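Local structure of apoptosis regulator ced-9 (Caenorhabditis elegans, 1OHU) at residues E14-D19 against E47-M52; G106-G111 against L137-R142; G102-L107 against R152-F157. The protein restrains programmed cell death by sequestering the caspase activator ced-4, which it releases when egl-1 binds. The protein carries 3 engineered substitutions. One frame throughout, in Å; residues are numbered along the deposited sequence.

All three contacts belong to the helical Bcl-2 fold, and all are buried. Helix 101-118, which carries part of the predicted BH1 motif, takes part in contacts 2 and 3, and these two share Gly106 and Leu107. Their centres lie about 10 Å apart. Contact 1 joins the predicted BH4 helix to helix 44-71, with its centre about 11 Å from each of the others. Met49 CE of contact 1 lies 3.5 Å from Ile108 CD1 of contact 2, and Phe16 of contact 1 stacks on Trp154 of contact 3. Glu14 and Lys140 add a salt bridge between contacts 1 and 2. Together they tie the regions assigned to BH4, BH1 and BH2 into one core.

Contact 1: residues E14-D19 against E47-M52; sequences EGFVVD and EMMRVM
Asp19 turns its CG anti to the backbone N (chi1 -178°), which carries the carboxylate across to Arg50. Arg50 starts with CG beside its own backbone N (chi1 -65°) and then runs to NE as an extended chain that brings the guanidinium level with the carboxylate. The pair joins the predicted BH4 helix of the Bcl-2 fold to helix 44-71. The salt bridge is side-on and bidentate. Arg50 NE donates to Asp19 OD1 at 2.8 Å, and Arg50 NH2 donates to Asp19 OD2 at 2.8 Å. Both oxygens use their syn lone pairs, and the two planes are only 17° apart. Two nearly straight bonds therefore fix the rotation of the buried carboxylate. Glu47 CG lies over one face of the guanidinium, and Val42, in the loop before helix 44-71, touches both partners.

One helical turn before Asp19 the contact is apolar. Phe16 presents a ring edge to Met49, a selenomethionine bent at chi2 and chi3. The same ring stacks on Trp154 of the region assigned to BH2, and meets His46 of helix 44-71 edge-to-face. Phe16 CD2 is 4.0 Å from Met49 CB and 4.1 Å from Met49 CE.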
loop_
_atom_site.group_PDB
_atom_site.type_symbol
_atom_site.label_atom_id
_atom_site.label_comp_id
_atom_site.label_asym_id
_atom_site.label_seq_id
_atom_site.Cartn_x
_atom_site.Cartn_y
_atom_site.Cartn_z
ATOM N N GLU A 14 -4.753 7.633 4.423
ATOM C CA GLU A 14 -5.307 7.820 3.084
ATOM C C GLU A 14 -4.303 8.425 2.128
ATOM O O GLU A 14 -4.265 8.065 0.947
ATOM C CB GLU A 14 -6.549 8.712 3.117
ATOM C CG GLU A 14 -7.756 8.037 3.726
ATOM C CD GLU A 14 -7.642 7.886 5.226
ATOM O OE1 GLU A 14 -8.415 7.089 5.796
ATOM O OE2 GLU A 14 -6.790 8.574 5.834
ATOM N N GLY A 15 -3.498 9.351 2.639
ATOM C CA GLY A 15 -2.502 10.004 1.810
ATOM C C GLY A 15 -1.510 9.027 1.214
ATOM O O GLY A 15 -1.135 9.155 0.050
ATOM N N PHE A 16 -1.077 8.050 2.004
ATOM C CA PHE A 16 -0.123 7.062 1.507
ATOM C C PHE A 16 -0.787 6.138 0.491
ATOM O O PHE A 16 -0.220 5.839 -0.564
ATOM C CB PHE A 16 0.436 6.207 2.653
ATOM C CG PHE A 16 1.319 6.961 3.609
ATOM C CD1 PHE A 16 0.770 7.814 4.563
ATOM C CD2 PHE A 16 2.703 6.814 3.556
ATOM C CE1 PHE A 16 1.587 8.512 5.450
ATOM C CE2 PHE A 16 3.531 7.506 4.438
ATOM C CZ PHE A 16 2.972 8.356 5.388
ATOM N N VAL A 17 -1.992 5.683 0.813
ATOM C CA VAL A 17 -2.709 4.772 -0.071
ATOM C C VAL A 17 -2.993 5.431 -1.418
ATOM O O VAL A 17 -2.737 4.841 -2.464
ATOM C CB VAL A 17 -4.025 4.298 0.565
ATOM C CG1 VAL A 17 -4.659 3.228 -0.311
ATOM C CG2 VAL A 17 -3.769 3.755 1.963
ATOM N N VAL A 18 -3.515 6.653 -1.394
ATOM C CA VAL A 18 -3.808 7.375 -2.624
ATOM C C VAL A 18 -2.557 7.643 -3.446
ATOM O O VAL A 18 -2.532 7.391 -4.650
ATOM C CB VAL A 18 -4.469 8.736 -2.347
ATOM C CG1 VAL A 18 -4.545 9.551 -3.638
ATOM C CG2 VAL A 18 -5.850 8.525 -1.785
ATOM N N ASP A 19 -1.521 8.164 -2.796
ATOM C CA ASP A 19 -0.289 8.467 -3.502
ATOM C C ASP A 19 0.364 7.227 -4.071
ATOM O O ASP A 19 0.955 7.274 -5.150
ATOM C CB ASP A 19 0.705 9.179 -2.585
ATOM C CG ASP A 19 1.982 9.559 -3.311
ATOM O OD1 ASP A 19 2.947 8.764 -3.295
ATOM O OD2 ASP A 19 2.009 10.647 -3.925
ATOM N N GLU A 47 6.922 9.462 -0.742
ATOM C CA GLU A 47 7.998 9.139 -1.666
ATOM C C GLU A 47 8.858 7.991 -1.161
ATOM O O GLU A 47 9.494 7.289 -1.950
ATOM C CB GLU A 47 8.835 10.389 -1.934
ATOM C CG GLU A 47 8.247 11.258 -3.040
ATOM C CD GLU A 47 8.718 12.699 -2.993
ATOM O OE1 GLU A 47 9.940 12.935 -2.861
ATOM O OE2 GLU A 47 7.861 13.603 -3.103
HETATM N N MSE A 48 8.866 7.790 0.153
HETATM C CA MSE A 48 9.629 6.695 0.736
HETATM C C MSE A 48 8.777 5.438 0.660
HETATM O O MSE A 48 9.301 4.324 0.639
HETATM C CB MSE A 48 9.983 6.994 2.195
HETATM C CG MSE A 48 10.725 5.866 2.923
HETATM SE SE MSE A 48 12.434 5.323 2.138
HETATM C CE MSE A 48 12.804 6.850 1.007
HETATM N N MSE A 49 7.458 5.622 0.619
HETATM C CA MSE A 49 6.537 4.493 0.533
HETATM C C MSE A 49 6.499 3.964 -0.894
HETATM O O MSE A 49 6.189 2.793 -1.119
HETATM C CB MSE A 49 5.128 4.906 0.974
HETATM C CG MSE A 49 4.093 3.787 0.918
HETATM SE SE MSE A 49 4.525 2.258 2.016
HETATM C CE MSE A 49 4.027 2.961 3.743
ATOM N N ARG A 50 6.819 4.826 -1.856
ATOM C CA ARG A 50 6.836 4.426 -3.259
ATOM C C ARG A 50 7.977 3.459 -3.500
ATOM O O ARG A 50 7.826 2.478 -4.224
ATOM C CB ARG A 50 7.016 5.631 -4.179
ATOM C CG ARG A 50 5.878 6.633 -4.159
ATOM C CD ARG A 50 6.152 7.776 -5.133
ATOM N NE ARG A 50 5.178 8.850 -5.007
ATOM C CZ ARG A 50 5.164 9.942 -5.764
ATOM N NH1 ARG A 50 6.081 10.107 -6.706
ATOM N NH2 ARG A 50 4.231 10.867 -5.584
ATOM N N VAL A 51 9.127 3.744 -2.895
ATOM C CA VAL A 51 10.295 2.888 -3.049
ATOM C C VAL A 51 10.071 1.572 -2.331
ATOM O O VAL A 51 10.302 0.502 -2.888
ATOM C CB VAL A 51 11.564 3.548 -2.464
ATOM C CG1 VAL A 51 12.736 2.575 -2.531
ATOM C CG2 VAL A 51 11.888 4.820 -3.232
HETATM N N MSE A 52 9.621 1.661 -1.087
HETATM C CA MSE A 52 9.368 0.483 -0.274
HETATM C C MSE A 52 8.366 -0.466 -0.931
HETATM O O MSE A 52 8.514 -1.689 -0.848
HETATM C CB MSE A 52 8.874 0.912 1.105
HETATM C CG MSE A 52 9.916 1.700 1.902
HETATM SE SE MSE A 52 11.458 0.620 2.396
HETATM C CE MSE A 52 11.099 0.502 4.279
#

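Contact 2: residues G106-G111 against L137-R142; sequences GLISFG and LFIKTR
Leu107, Ile108, Phe138 and Ile139 make a small apolar contact between two antiparallel helices of the Bcl-2 fold. Helix 101-118 carries part of the predicted BH1 motif, and helix 128-144 packs alongside it. Their local axes run at 175° to each other and come no closer than 11.1 Å, so side chains bridge the gap.

In the packed part, Leu107 CD1 comes obliquely to the Phe138 ring, 3.7 Å from Phe138 CD1, and also rests 3.9 Å from Ile139 CG1. One methyl thus touches both a ring and an aliphatic branch of the facing helix. Ile139 has its CG1 branch beside the backbone N (chi1 -61°) and continues extended, which sends its CD1 methyl over to the other helix. There Ile139 CD1 lies 3.7 Å from Ile108 CG1 and also approaches Leu107 CB. Arg142 lays its guanidinium over one face of Phe138, with Arg142 CZ 3.6 Å above the ring centre. Met99 of a nearby loop touches Leu107, Phe138 and Arg142, while Phe16 and Met49 reach Ile108 from other helices.

The far side of helix 128-144 is different. Leu137, Lys140 and Thr141 are exposed and make no contact with segment 106-111. Thr141 OG1 instead turns back to Leu137 O at 3.1 Å, and the same oxygen also accepts from Thr141 N.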
loop_
_atom_site.group_PDB
_atom_site.type_symbol
_atom_site.label_atom_id
_atom_site.label_comp_id
_atom_site.label_asym_id
_atom_site.label_seq_id
_atom_site.Cartn_x
_atom_site.Cartn_y
_atom_site.Cartn_z
ATOM N N GLY A 106 3.586 -4.067 2.732
ATOM C CA GLY A 106 3.020 -5.119 1.910
ATOM C C GLY A 106 1.576 -4.861 1.548
ATOM O O GLY A 106 1.163 -5.114 0.417
ATOM N N LEU A 107 0.801 -4.357 2.505
ATOM C CA LEU A 107 -0.612 -4.066 2.258
ATOM C C LEU A 107 -0.794 -2.959 1.217
ATOM O O LEU A 107 -1.636 -3.072 0.322
ATOM C CB LEU A 107 -1.310 -3.670 3.564
ATOM C CG LEU A 107 -1.433 -4.776 4.613
ATOM C CD1 LEU A 107 -2.051 -4.215 5.879
ATOM C CD2 LEU A 107 -2.276 -5.907 4.068
ATOM N N ILE A 108 -0.008 -1.891 1.342
ATOM C CA ILE A 108 -0.090 -0.783 0.399
ATOM C C ILE A 108 0.440 -1.240 -0.962
ATOM O O ILE A 108 -0.176 -0.981 -1.997
ATOM C CB ILE A 108 0.728 0.437 0.892
ATOM C CG1 ILE A 108 0.091 1.012 2.160
ATOM C CG2 ILE A 108 0.779 1.503 -0.187
ATOM C CD1 ILE A 108 0.762 2.269 2.685
ATOM N N SER A 109 1.574 -1.938 -0.945
ATOM C CA SER A 109 2.185 -2.441 -2.165
ATOM C C SER A 109 1.203 -3.343 -2.915
ATOM O O SER A 109 1.011 -3.203 -4.127
ATOM C CB SER A 109 3.457 -3.235 -1.841
ATOM O OG SER A 109 4.128 -3.609 -3.036
ATOM N N PHE A 110 0.586 -4.268 -2.189
ATOM C CA PHE A 110 -0.369 -5.193 -2.783
ATOM C C PHE A 110 -1.581 -4.444 -3.329
ATOM O O PHE A 110 -2.081 -4.763 -4.401
ATOM C CB PHE A 110 -0.832 -6.216 -1.750
ATOM C CG PHE A 110 -1.835 -7.197 -2.287
ATOM C CD1 PHE A 110 -1.507 -8.022 -3.357
ATOM C CD2 PHE A 110 -3.120 -7.264 -1.754
ATOM C CE1 PHE A 110 -2.450 -8.901 -3.897
ATOM C CE2 PHE A 110 -4.066 -8.135 -2.282
ATOM C CZ PHE A 110 -3.733 -8.956 -3.358
ATOM N N GLY A 111 -2.053 -3.457 -2.570
ATOM C CA GLY A 111 -3.201 -2.670 -2.993
ATOM C C GLY A 111 -2.887 -1.969 -4.297
ATOM O O GLY A 111 -3.675 -2.015 -5.239
ATOM N N LEU A 137 -8.612 1.646 5.696
ATOM C CA LEU A 137 -9.319 1.277 6.911
ATOM C C LEU A 137 -8.595 0.154 7.661
ATOM O O LEU A 137 -8.357 0.247 8.862
ATOM C CB LEU A 137 -10.744 0.849 6.543
ATOM C CG LEU A 137 -11.788 0.594 7.629
ATOM C CD1 LEU A 137 -13.160 0.434 6.978
ATOM C CD2 LEU A 137 -11.414 -0.647 8.421
ATOM N N PHE A 138 -8.246 -0.905 6.946
ATOM C CA PHE A 138 -7.561 -2.036 7.555
ATOM C C PHE A 138 -6.303 -1.585 8.294
ATOM O O PHE A 138 -6.058 -1.999 9.426
ATOM C CB PHE A 138 -7.208 -3.063 6.473
ATOM C CG PHE A 138 -6.720 -4.378 7.008
ATOM C CD1 PHE A 138 -5.380 -4.558 7.339
ATOM C CD2 PHE A 138 -7.595 -5.447 7.158
ATOM C CE1 PHE A 138 -4.917 -5.787 7.806
ATOM C CE2 PHE A 138 -7.146 -6.680 7.622
ATOM C CZ PHE A 138 -5.806 -6.854 7.947
ATOM N N ILE A 139 -5.527 -0.717 7.654
ATOM C CA ILE A 139 -4.286 -0.203 8.223
ATOM C C ILE A 139 -4.507 0.765 9.375
ATOM O O ILE A 139 -3.737 0.775 10.336
ATOM C CB ILE A 139 -3.435 0.502 7.143
ATOM C CG1 ILE A 139 -3.076 -0.494 6.035
ATOM C CG2 ILE A 139 -2.166 1.063 7.761
ATOM C CD1 ILE A 139 -2.157 0.071 4.973
ATOM N N LYS A 140 -5.548 1.584 9.267
ATOM C CA LYS A 140 -5.893 2.559 10.296
ATOM C C LYS A 140 -6.076 1.889 11.653
ATOM O O LYS A 140 -5.437 2.252 12.644
ATOM C CB LYS A 140 -7.202 3.253 9.940
ATOM C CG LYS A 140 -7.079 4.484 9.098
ATOM C CD LYS A 140 -8.456 5.073 8.921
ATOM C CE LYS A 140 -8.384 6.515 8.504
ATOM N NZ LYS A 140 -9.737 7.028 8.214
ATOM N N THR A 141 -6.991 0.927 11.681
ATOM C CA THR A 141 -7.304 0.177 12.883
ATOM C C THR A 141 -6.026 -0.386 13.496
ATOM O O THR A 141 -5.584 0.052 14.559
ATOM C CB THR A 141 -8.242 -0.990 12.552
ATOM O OG1 THR A 141 -9.330 -0.517 11.749
ATOM C CG2 THR A 141 -8.783 -1.610 13.827
ATOM N N ARG A 142 -5.435 -1.355 12.806
ATOM C CA ARG A 142 -4.215 -2.010 13.255
ATOM C C ARG A 142 -3.164 -1.037 13.781
ATOM O O ARG A 142 -2.492 -1.328 14.766
ATOM C CB ARG A 142 -3.610 -2.829 12.115
ATOM C CG ARG A 142 -4.590 -3.759 11.398
ATOM C CD ARG A 142 -5.094 -4.846 12.306
ATOM N NE ARG A 142 -6.055 -5.740 11.662
ATOM C CZ ARG A 142 -7.160 -5.344 11.036
ATOM N NH1 ARG A 142 -7.972 -6.242 10.497
ATOM N NH2 ARG A 142 -7.448 -4.055 10.931
#

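Contact 3: residues G102-L107 against R152-F157; sequences GRLIGL and RSWDDF
Leu104 and Ile105 sit on a regular helical turn of segment 102-107, where Gly106 N bonds back to Gly102 O at 3.0 Å. Trp154 and Phe157, which they touch, lie at the start of helix 154-172. Arg152 and Ser153 are still extended. Ser153 is the N-cap, and its OG accepts a weak bond from Asp156 N at 3.3 Å. The first helical turn is closed by another weak bond, from Phe157 N to Ser153 O.

The contact across the segments is apolar and has no hydrogen bond. With chi1 at 172°, Leu104 swings its branches away from its own N, and CD2 reaches the benzo end of the indole. Leu104 CD2 is 3.7 Å from Trp154 CH2 and 4.0 Å from Trp154 CZ3, an approach that is oblique to the ring. The Leu104 and Trp154 side chains cross at about a right angle. Ile105 makes a lighter touch, with its CD1 4.2 Å from Phe157 CE1, near the plane of the phenyl ring at its edge. The two aromatic rings also support each other. Trp154 CZ3 lies 3.8 Å above the centre of one Phe157 face, so the indole meets Phe157 edge-first.

This places the aromatic pair of the region assigned to BH2 against the helix that carries part of the predicted BH1 motif. Trp154 also meets Trp147 edge-to-face. Phe157 packs on Met48 and Met49 of helix 44-71, and Leu104 touches Ile139 of helix 128-144.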
loop_
_atom_site.group_PDB
_atom_site.type_symbol
_atom_site.label_atom_id
_atom_site.label_comp_id
_atom_site.label_asym_id
_atom_site.label_seq_id
_atom_site.Cartn_x
_atom_site.Cartn_y
_atom_site.Cartn_z
ATOM N N GLY A 102 6.595 -4.114 7.815
ATOM C CA GLY A 102 6.557 -5.100 6.753
ATOM C C GLY A 102 5.145 -5.359 6.269
ATOM O O GLY A 102 4.902 -5.424 5.067
ATOM N N ARG A 103 4.212 -5.511 7.202
ATOM C CA ARG A 103 2.825 -5.759 6.841
ATOM C C ARG A 103 2.240 -4.477 6.246
ATOM O O ARG A 103 1.439 -4.521 5.310
ATOM C CB ARG A 103 2.012 -6.183 8.070
ATOM C CG ARG A 103 0.672 -6.826 7.722
ATOM C CD ARG A 103 -0.197 -7.077 8.947
ATOM N NE ARG A 103 -1.371 -7.882 8.610
ATOM C CZ ARG A 103 -2.397 -8.113 9.427
ATOM N NH1 ARG A 103 -2.413 -7.597 10.651
ATOM N NH2 ARG A 103 -3.409 -8.872 9.022
ATOM N N LEU A 104 2.655 -3.339 6.794
ATOM C CA LEU A 104 2.184 -2.042 6.329
ATOM C C LEU A 104 2.526 -1.856 4.856
ATOM O O LEU A 104 1.652 -1.626 4.020
ATOM C CB LEU A 104 2.836 -0.932 7.155
ATOM C CG LEU A 104 2.626 0.516 6.708
ATOM C CD1 LEU A 104 1.153 0.869 6.744
ATOM C CD2 LEU A 104 3.422 1.436 7.619
ATOM N N ILE A 105 3.815 -1.962 4.559
ATOM C CA ILE A 105 4.345 -1.819 3.212
ATOM C C ILE A 105 3.726 -2.835 2.259
ATOM O O ILE A 105 3.389 -2.511 1.124
ATOM C CB ILE A 105 5.878 -2.013 3.231
ATOM C CG1 ILE A 105 6.518 -0.912 4.080
ATOM C CG2 ILE A 105 6.436 -2.020 1.816
ATOM C CD1 ILE A 105 7.993 -1.113 4.321
ATOM N N GLY A 106 3.586 -4.067 2.732
ATOM C CA GLY A 106 3.020 -5.119 1.910
ATOM C C GLY A 106 1.576 -4.861 1.548
ATOM O O GLY A 106 1.163 -5.114 0.417
ATOM N N LEU A 107 0.801 -4.357 2.505
ATOM C CA LEU A 107 -0.612 -4.066 2.258
ATOM C C LEU A 107 -0.794 -2.959 1.217
ATOM O O LEU A 107 -1.636 -3.072 0.322
ATOM C CB LEU A 107 -1.310 -3.670 3.564
ATOM C CG LEU A 107 -1.433 -4.776 4.613
ATOM C CD1 LEU A 107 -2.051 -4.215 5.879
ATOM C CD2 LEU A 107 -2.276 -5.907 4.068
ATOM N N ARG A 152 6.344 1.517 17.447
ATOM C CA ARG A 152 6.672 1.964 16.096
ATOM C C ARG A 152 6.078 3.340 15.807
ATOM O O ARG A 152 5.223 3.833 16.546
ATOM C CB ARG A 152 6.198 0.955 15.037
ATOM C CG ARG A 152 5.425 -0.238 15.566
ATOM C CD ARG A 152 5.918 -1.526 14.922
ATOM N NE ARG A 152 5.073 -2.665 15.262
ATOM C CZ ARG A 152 5.429 -3.937 15.106
ATOM N NH1 ARG A 152 6.627 -4.239 14.616
ATOM N NH2 ARG A 152 4.582 -4.910 15.431
ATOM N N SER A 153 6.553 3.962 14.732
ATOM C CA SER A 153 6.087 5.281 14.332
ATOM C C SER A 153 6.575 5.567 12.918
ATOM O O SER A 153 7.299 4.761 12.332
ATOM C CB SER A 153 6.626 6.347 15.293
ATOM O OG SER A 153 8.042 6.409 15.254
ATOM N N TRP A 154 6.177 6.711 12.371
ATOM C CA TRP A 154 6.588 7.088 11.026
ATOM C C TRP A 154 8.042 7.539 10.979
ATOM O O TRP A 154 8.710 7.388 9.957
ATOM C CB TRP A 154 5.679 8.193 10.481
ATOM C CG TRP A 154 4.335 7.690 10.048
ATOM C CD1 TRP A 154 3.128 7.985 10.610
ATOM C CD2 TRP A 154 4.065 6.779 8.972
ATOM N NE1 TRP A 154 2.122 7.316 9.952
ATOM C CE2 TRP A 154 2.670 6.569 8.943
ATOM C CE3 TRP A 154 4.869 6.120 8.030
ATOM C CZ2 TRP A 154 2.057 5.724 8.007
ATOM C CZ3 TRP A 154 4.257 5.278 7.098
ATOM C CH2 TRP A 154 2.866 5.091 7.096
ATOM N N ASP A 155 8.527 8.098 12.083
ATOM C CA ASP A 155 9.908 8.560 12.163
ATOM C C ASP A 155 10.800 7.333 12.149
ATOM O O ASP A 155 11.766 7.250 11.388
ATOM C CB ASP A 155 10.118 9.346 13.453
ATOM C CG ASP A 155 9.146 10.499 13.586
ATOM O OD1 ASP A 155 9.266 11.471 12.806
ATOM O OD2 ASP A 155 8.254 10.430 14.463
ATOM N N ASP A 156 10.459 6.374 13.001
ATOM C CA ASP A 156 11.198 5.125 13.091
ATOM C C ASP A 156 11.128 4.460 11.713
ATOM O O ASP A 156 12.051 3.758 11.295
ATOM C CB ASP A 156 10.553 4.231 14.152
ATOM C CG ASP A 156 11.471 3.131 14.623
ATOM O OD1 ASP A 156 11.856 2.274 13.801
ATOM O OD2 ASP A 156 11.809 3.127 15.825
ATOM N N PHE A 157 10.022 4.704 11.014
ATOM C CA PHE A 157 9.788 4.160 9.678
ATOM C C PHE A 157 10.823 4.679 8.686
ATOM O O PHE A 157 11.454 3.901 7.969
ATOM C CB PHE A 157 8.380 4.544 9.201
ATOM C CG PHE A 157 8.124 4.262 7.741
ATOM C CD1 PHE A 157 7.909 2.964 7.292
ATOM C CD2 PHE A 157 8.092 5.302 6.815
ATOM C CE1 PHE A 157 7.665 2.706 5.940
ATOM C CE2 PHE A 157 7.850 5.055 5.466
ATOM C CZ PHE A 157 7.636 3.755 5.028
#